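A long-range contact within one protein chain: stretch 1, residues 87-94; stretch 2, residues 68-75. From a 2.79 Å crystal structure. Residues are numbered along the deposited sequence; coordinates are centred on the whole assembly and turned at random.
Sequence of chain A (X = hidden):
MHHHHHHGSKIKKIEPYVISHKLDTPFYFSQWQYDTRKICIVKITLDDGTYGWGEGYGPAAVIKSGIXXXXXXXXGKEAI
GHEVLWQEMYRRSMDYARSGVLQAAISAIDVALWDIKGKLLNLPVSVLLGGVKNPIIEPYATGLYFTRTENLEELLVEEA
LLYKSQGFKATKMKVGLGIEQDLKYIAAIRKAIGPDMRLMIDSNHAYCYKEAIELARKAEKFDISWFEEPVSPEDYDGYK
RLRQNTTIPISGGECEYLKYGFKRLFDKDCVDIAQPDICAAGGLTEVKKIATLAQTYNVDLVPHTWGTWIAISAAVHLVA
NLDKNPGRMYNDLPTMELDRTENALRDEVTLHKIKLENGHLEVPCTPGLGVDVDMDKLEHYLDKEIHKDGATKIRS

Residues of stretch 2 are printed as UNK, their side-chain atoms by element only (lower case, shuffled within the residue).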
ATOM      1  N   GLN A  87     -20.320  18.143 -22.676  1.00 53.67           N
ATOM      2  CA  GLN A  87     -20.015  18.813 -21.419  1.00 54.53           C
ATOM      3  C   GLN A  87     -21.212  19.574 -20.820  1.00 59.38           C
ATOM      4  O   GLN A  87     -21.307  19.679 -19.594  1.00 58.41           O
ATOM      5  CB  GLN A  87     -18.783  19.717 -21.566  1.00 56.65           C
ATOM      6  CG  GLN A  87     -17.466  18.956 -21.418  1.00 80.19           C
ATOM      7  CD  GLN A  87     -17.283  18.365 -20.031  1.00103.53           C
ATOM      8  OE1 GLN A  87     -17.156  19.081 -19.025  1.00100.57           O
ATOM      9  NE2 GLN A  87     -17.305  17.041 -19.948  1.00 93.53           N
ATOM     10  N   GLU A  88     -22.125  20.083 -21.666  1.00 57.74           N
ATOM     11  CA  GLU A  88     -23.328  20.770 -21.177  1.00 57.95           C
ATOM     12  C   GLU A  88     -24.233  19.727 -20.510  1.00 62.71           C
ATOM     13  O   GLU A  88     -24.618  19.906 -19.356  1.00 63.91           O
ATOM     14  CB  GLU A  88     -24.054  21.523 -22.315  1.00 59.28           C
ATOM     15  CG  GLU A  88     -25.395  22.136 -21.924  1.00 68.76           C
ATOM     16  CD  GLU A  88     -25.443  23.388 -21.061  1.00 92.75           C
ATOM     17  OE1 GLU A  88     -26.573  23.872 -20.822  1.00 95.84           O
ATOM     18  OE2 GLU A  88     -24.379  23.897 -20.633  1.00 81.88           O
ATOM     19  N   MET A  89     -24.494  18.600 -21.214  1.00 57.11           N
ATOM     20  CA  MET A  89     -25.285  17.467 -20.746  1.00 54.77           C
ATOM     21  C   MET A  89     -24.700  16.903 -19.477  1.00 57.97           C
ATOM     22  O   MET A  89     -25.450  16.581 -18.572  1.00 57.37           O
ATOM     23  CB  MET A  89     -25.332  16.377 -21.820  1.00 56.31           C
ATOM     24  CG  MET A  89     -26.204  16.724 -23.011  1.00 58.14           C
ATOM     25  SD  MET A  89     -26.422  15.260 -24.033  1.00 60.68           S
ATOM     26  CE  MET A  89     -24.964  15.291 -24.995  1.00 56.25           C
ATOM     27  N   TYR A  90     -23.360  16.800 -19.394  1.00 56.88           N
ATOM     28  CA  TYR A  90     -22.660  16.316 -18.196  1.00 57.87           C
ATOM     29  C   TYR A  90     -22.884  17.283 -17.045  1.00 63.73           C
ATOM     30  O   TYR A  90     -23.434  16.863 -16.043  1.00 63.54           O
ATOM     31  CB  TYR A  90     -21.164  16.082 -18.444  1.00 60.24           C
ATOM     32  CG  TYR A  90     -20.453  15.470 -17.251  1.00 64.74           C
ATOM     33  CD1 TYR A  90     -20.522  14.102 -16.997  1.00 67.51           C
ATOM     34  CD2 TYR A  90     -19.711  16.259 -16.376  1.00 65.61           C
ATOM     35  CE1 TYR A  90     -19.876  13.536 -15.896  1.00 67.40           C
ATOM     36  CE2 TYR A  90     -19.083  15.708 -15.261  1.00 66.34           C
ATOM     37  CZ  TYR A  90     -19.153  14.344 -15.034  1.00 74.42           C
ATOM     38  OH  TYR A  90     -18.501  13.805 -13.948  1.00 78.34           O
ATOM     39  N   ARG A  91     -22.532  18.586 -17.200  1.00 62.51           N
ATOM     40  CA  ARG A  91     -22.760  19.614 -16.168  1.00 62.98           C
ATOM     41  C   ARG A  91     -24.198  19.577 -15.625  1.00 67.96           C
ATOM     42  O   ARG A  91     -24.390  19.711 -14.417  1.00 68.56           O
ATOM     43  CB  ARG A  91     -22.392  21.029 -16.672  1.00 63.99           C
ATOM     44  CG  ARG A  91     -20.899  21.367 -16.625  1.00 76.80           C
ATOM     45  CD  ARG A  91     -20.413  21.862 -15.253  1.00 97.59           C
ATOM     46  NE  ARG A  91     -20.658  23.293 -15.017  1.00116.49           N
ATOM     47  CZ  ARG A  91     -20.017  24.033 -14.109  1.00134.18           C
ATOM     48  NH1 ARG A  91     -19.066  23.497 -13.350  1.00116.87           N
ATOM     49  NH2 ARG A  91     -20.307  25.321 -13.970  1.00123.42           N
ATOM     50  N   ARG A  92     -25.184  19.299 -16.501  1.00 64.90           N
ATOM     51  CA  ARG A  92     -26.593  19.212 -16.130  1.00 65.27           C
ATOM     52  C   ARG A  92     -26.941  17.919 -15.364  1.00 73.57           C
ATOM     53  O   ARG A  92     -27.681  17.977 -14.376  1.00 74.31           O
ATOM     54  CB  ARG A  92     -27.515  19.361 -17.369  1.00 62.85           C
ATOM     55  CG  ARG A  92     -27.409  20.674 -18.148  1.00 68.95           C
ATOM     56  CD  ARG A  92     -28.136  21.873 -17.545  1.00 70.74           C
ATOM     57  NE  ARG A  92     -27.820  23.094 -18.290  1.00 72.14           N
ATOM     58  CZ  ARG A  92     -28.494  24.240 -18.221  1.00 76.85           C
ATOM     59  NH1 ARG A  92     -29.561  24.345 -17.441  1.00 62.63           N
ATOM     60  NH2 ARG A  92     -28.119  25.281 -18.951  1.00 58.47           N
ATOM     61  N   SER A  93     -26.421  16.756 -15.825  1.00 72.74           N
ATOM     62  CA  SER A  93     -26.773  15.440 -15.268  1.00 74.57           C
ATOM     63  C   SER A  93     -25.906  14.873 -14.120  1.00 82.92           C
ATOM     64  O   SER A  93     -26.433  14.070 -13.361  1.00 83.12           O
ATOM     65  CB  SER A  93     -26.842  14.392 -16.372  1.00 78.63           C
ATOM     66  OG  SER A  93     -25.561  13.898 -16.726  1.00 90.06           O
ATOM     67  N   MET A  94     -24.605  15.227 -14.028  1.00 82.35           N
ATOM     68  CA  MET A  94     -23.600  14.757 -13.045  1.00 83.65           C
ATOM     69  C   MET A  94     -24.137  14.482 -11.602  1.00 91.30           C
ATOM     70  O   MET A  94     -23.875  13.398 -11.065  1.00 91.79           O
ATOM     71  CB  MET A  94     -22.416  15.743 -13.006  1.00 85.96           C
ATOM     72  CG  MET A  94     -21.350  15.414 -11.983  1.00 89.36           C
ATOM     73  SD  MET A  94     -21.213  16.738 -10.768  1.00 93.25           S
ATOM     74  CE  MET A  94     -20.461  18.027 -11.772  1.00 90.09           C
ATOM     75  N   UNK A  68     -35.407  13.755 -23.514  1.00 49.02           N
ATOM     76  CA  UNK A  68     -36.356  14.851 -23.292  1.00 48.57           C
ATOM     77  C   UNK A  68     -35.855  15.842 -22.234  1.00 51.27           C
ATOM     78  O   UNK A  68     -36.194  17.031 -22.299  1.00 49.88           O
ATOM     79  o   UNK A  68     -39.585  12.963 -23.470  1.00 75.25           O
ATOM     80  c   UNK A  68     -37.718  14.307 -22.848  1.00 50.88           C
ATOM     81  o   UNK A  68     -38.090  13.387 -25.024  1.00 66.06           O
ATOM     82  c   UNK A  68     -38.516  13.485 -23.852  1.00 65.78           C
ATOM     83  N   UNK A  69     -35.064  15.341 -21.248  1.00 47.30           N
ATOM     84  CA  UNK A  69     -34.503  16.172 -20.181  1.00 46.43           C
ATOM     85  C   UNK A  69     -33.455  17.135 -20.717  1.00 49.92           C
ATOM     86  O   UNK A  69     -33.482  18.309 -20.354  1.00 47.83           O
ATOM     87  c   UNK A  69     -31.048  16.849 -17.075  1.00 50.28           C
ATOM     88  c   UNK A  69     -33.812  16.908 -17.041  1.00 49.14           C
ATOM     89  c   UNK A  69     -31.777  16.100 -17.998  1.00 48.89           C
ATOM     90  c   UNK A  69     -33.166  16.118 -17.992  1.00 47.73           C
ATOM     91  c   UNK A  69     -33.078  17.664 -16.121  1.00 49.19           C
ATOM     92  c   UNK A  69     -31.702  17.629 -16.147  1.00 47.54           C
ATOM     93  c   UNK A  69     -33.957  15.321 -19.008  1.00 47.33           C
ATOM     94  N   UNK A  70     -32.553  16.636 -21.582  1.00 48.55           N
ATOM     95  CA  UNK A  70     -31.470  17.421 -22.190  1.00 48.98           C
ATOM     96  C   UNK A  70     -31.901  18.226 -23.388  1.00 54.80           C
ATOM     97  O   UNK A  70     -31.197  19.178 -23.748  1.00 56.79           O
ATOM     98  c   UNK A  70     -29.176  13.554 -20.523  1.00 57.53           C
ATOM     99  c   UNK A  70     -30.292  16.526 -22.617  1.00 50.71           C
ATOM    100  c   UNK A  70     -29.685  15.703 -21.506  1.00 52.50           C
ATOM    101  c   UNK A  70     -29.731  14.312 -21.546  1.00 54.90           C
ATOM    102  c   UNK A  70     -28.502  15.560 -19.405  1.00 55.36           C
ATOM    103  c   UNK A  70     -28.560  14.183 -19.463  1.00 55.59           C
ATOM    104  c   UNK A  70     -29.052  16.317 -20.427  1.00 54.54           C
ATOM    105  N   UNK A  71     -33.017  17.830 -24.045  1.00 49.65           N
ATOM    106  CA  UNK A  71     -33.489  18.463 -25.277  1.00 47.99           C
ATOM    107  C   UNK A  71     -33.597  19.977 -25.095  1.00 50.99           C
ATOM    108  O   UNK A  71     -32.966  20.636 -25.909  1.00 50.50           O
ATOM    109  c   UNK A  71     -34.725  17.768 -25.839  1.00 46.40           C
ATOM    110  o   UNK A  71     -34.361  16.424 -26.151  1.00 37.83           O
ATOM    111  c   UNK A  71     -35.231  18.413 -27.103  1.00 43.40           C
ATOM    112  N   UNK A  72     -34.194  20.567 -24.022  1.00 49.26           N
ATOM    113  CA  UNK A  72     -34.218  22.050 -23.914  1.00 49.28           C
ATOM    114  C   UNK A  72     -32.868  22.773 -24.024  1.00 54.37           C
ATOM    115  O   UNK A  72     -32.830  23.825 -24.674  1.00 53.41           O
ATOM    116  c   UNK A  72     -34.870  22.307 -22.556  1.00 50.76           C
ATOM    117  c   UNK A  72     -35.739  21.126 -22.345  1.00 55.71           C
ATOM    118  c   UNK A  72     -34.998  19.955 -22.943  1.00 51.48           C
ATOM    119  N   UNK A  73     -31.769  22.208 -23.432  1.00 51.24           N
ATOM    120  CA  UNK A  73     -30.419  22.814 -23.439  1.00 51.22           C
ATOM    121  C   UNK A  73     -29.528  22.404 -24.631  1.00 54.15           C
ATOM    122  O   UNK A  73     -28.311  22.649 -24.611  1.00 51.55           O
ATOM    123  c   UNK A  73     -31.188  20.112 -19.650  1.00 63.86           C
ATOM    124  c   UNK A  73     -29.665  22.562 -22.120  1.00 53.73           C
ATOM    125  c   UNK A  73     -31.798  22.320 -18.983  1.00 61.82           C
ATOM    126  c   UNK A  73     -31.848  20.960 -18.785  1.00 61.81           C
ATOM    127  c   UNK A  73     -31.093  22.840 -20.066  1.00 60.64           C
ATOM    128  c   UNK A  73     -30.490  20.632 -20.740  1.00 60.41           C
ATOM    129  c   UNK A  73     -30.448  21.998 -20.966  1.00 56.76           C
ATOM    130  N   UNK A  74     -30.128  21.783 -25.666  1.00 51.28           N
ATOM    131  CA  UNK A  74     -29.384  21.351 -26.848  1.00 50.80           C
ATOM    132  C   UNK A  74     -29.849  22.030 -28.143  1.00 57.35           C
ATOM    133  O   UNK A  74     -29.081  22.123 -29.103  1.00 58.23           O
ATOM    134  c   UNK A  74     -27.158  19.314 -26.045  1.00 49.92           C
ATOM    135  c   UNK A  74     -29.419  19.818 -27.010  1.00 49.50           C
ATOM    136  c   UNK A  74     -28.734  17.524 -26.433  1.00 51.34           C
ATOM    137  c   UNK A  74     -28.617  18.957 -26.055  1.00 51.53           C
ATOM    138  N   UNK A  75     -31.109  22.467 -28.169  1.00 53.72           N
ATOM    139  CA  UNK A  75     -31.743  23.137 -29.302  1.00 53.10           C
ATOM    140  C   UNK A  75     -31.119  24.541 -29.503  1.00 57.47           C
ATOM    141  O   UNK A  75     -30.889  25.275 -28.524  1.00 55.23           O
ATOM    142  c   UNK A  75     -33.764  20.809 -29.611  1.00 53.61           C
ATOM    143  c   UNK A  75     -33.264  23.245 -29.004  1.00 52.38           C
ATOM    144  c   UNK A  75     -35.572  22.326 -28.983  1.00 55.33           C
ATOM    145  c   UNK A  75     -34.250  22.246 -29.652  1.00 54.58           C
TER

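Position 68 has four side-chain atoms, two carbons and two oxygens, with both oxygens on the second carbon. That is a short carboxylate. It lies out of reach of stretch 1, and one oxygen is hydrogen-bonded elsewhere in the structure. The residue is Asp-68.

Position 69 has seven carbons, one leading to a six-membered ring, with no oxygen on the ring. The ring approaches CB of Arg-92 obliquely. The residue is Phe-69; its CE2 lies 4.3 Å from CB of Arg-92.

Position 70 again has one carbon and a ring of six carbons. The ring packs against three residues of the helix in stretch 1, with a methionine over one face. This is Phe-70. Its CE1 lies 3.3 Å from the backbone O of Met-89, and its CZ lies 3.5 Å from CB of Ser-93. The CB atoms of Arg-92 and Ser-93 sit at the ring edge.

Position 71 has three side-chain atoms. The first carbon carries one oxygen and one carbon, a beta-branched hydroxyl side chain. It does not reach stretch 1. The residue is Thr-71, and its O accepts a backbone hydrogen bond from N of residue 74 at 3.1 Å.

Position 72 has three carbons that close a ring onto its own backbone N. Only proline does this. Pro-72 makes no contact with stretch 1.

Position 73 has one carbon and a six-carbon ring, with no further atom. An arginine of stretch 1 lies flat on the ring. The residue is Phe-73. Its CB is 3.6 Å from OE1 of Glu-88.

Position 74 has four carbons, forked at the second. Its CA-to-CB bond points sideways, but the end of the side chain comes nearer and meets the sulfur of Met-89. The residue is Leu-74; its CD1 lies 4.0 Å from SD of Met-89.

Position 75 also has four carbons forked at the second, so it is Leu-75. It is exposed and does not reach stretch 1.

The contact rests on side-chain packing, with no hydrogen bond between the stretches. In its buried part, Met-89 covers the Phe-70 ring: its SD is 4.5 Å from the ring centroid, over the face. Farther out, the Arg-92 guanidinium stacks on Phe-73, with centres 4.2 Å apart and planes at 23°. Arg-92 CD also lies over that face, 3.8 Å from the Phe-73 ring centroid. A salt bridge within stretch 1, from Arg-92 NH2 to Glu-88 OE1 at 2.8 Å, ties the stacked guanidinium to its own helix.

Stretch 2, residues 68-75: DFFTPFLL
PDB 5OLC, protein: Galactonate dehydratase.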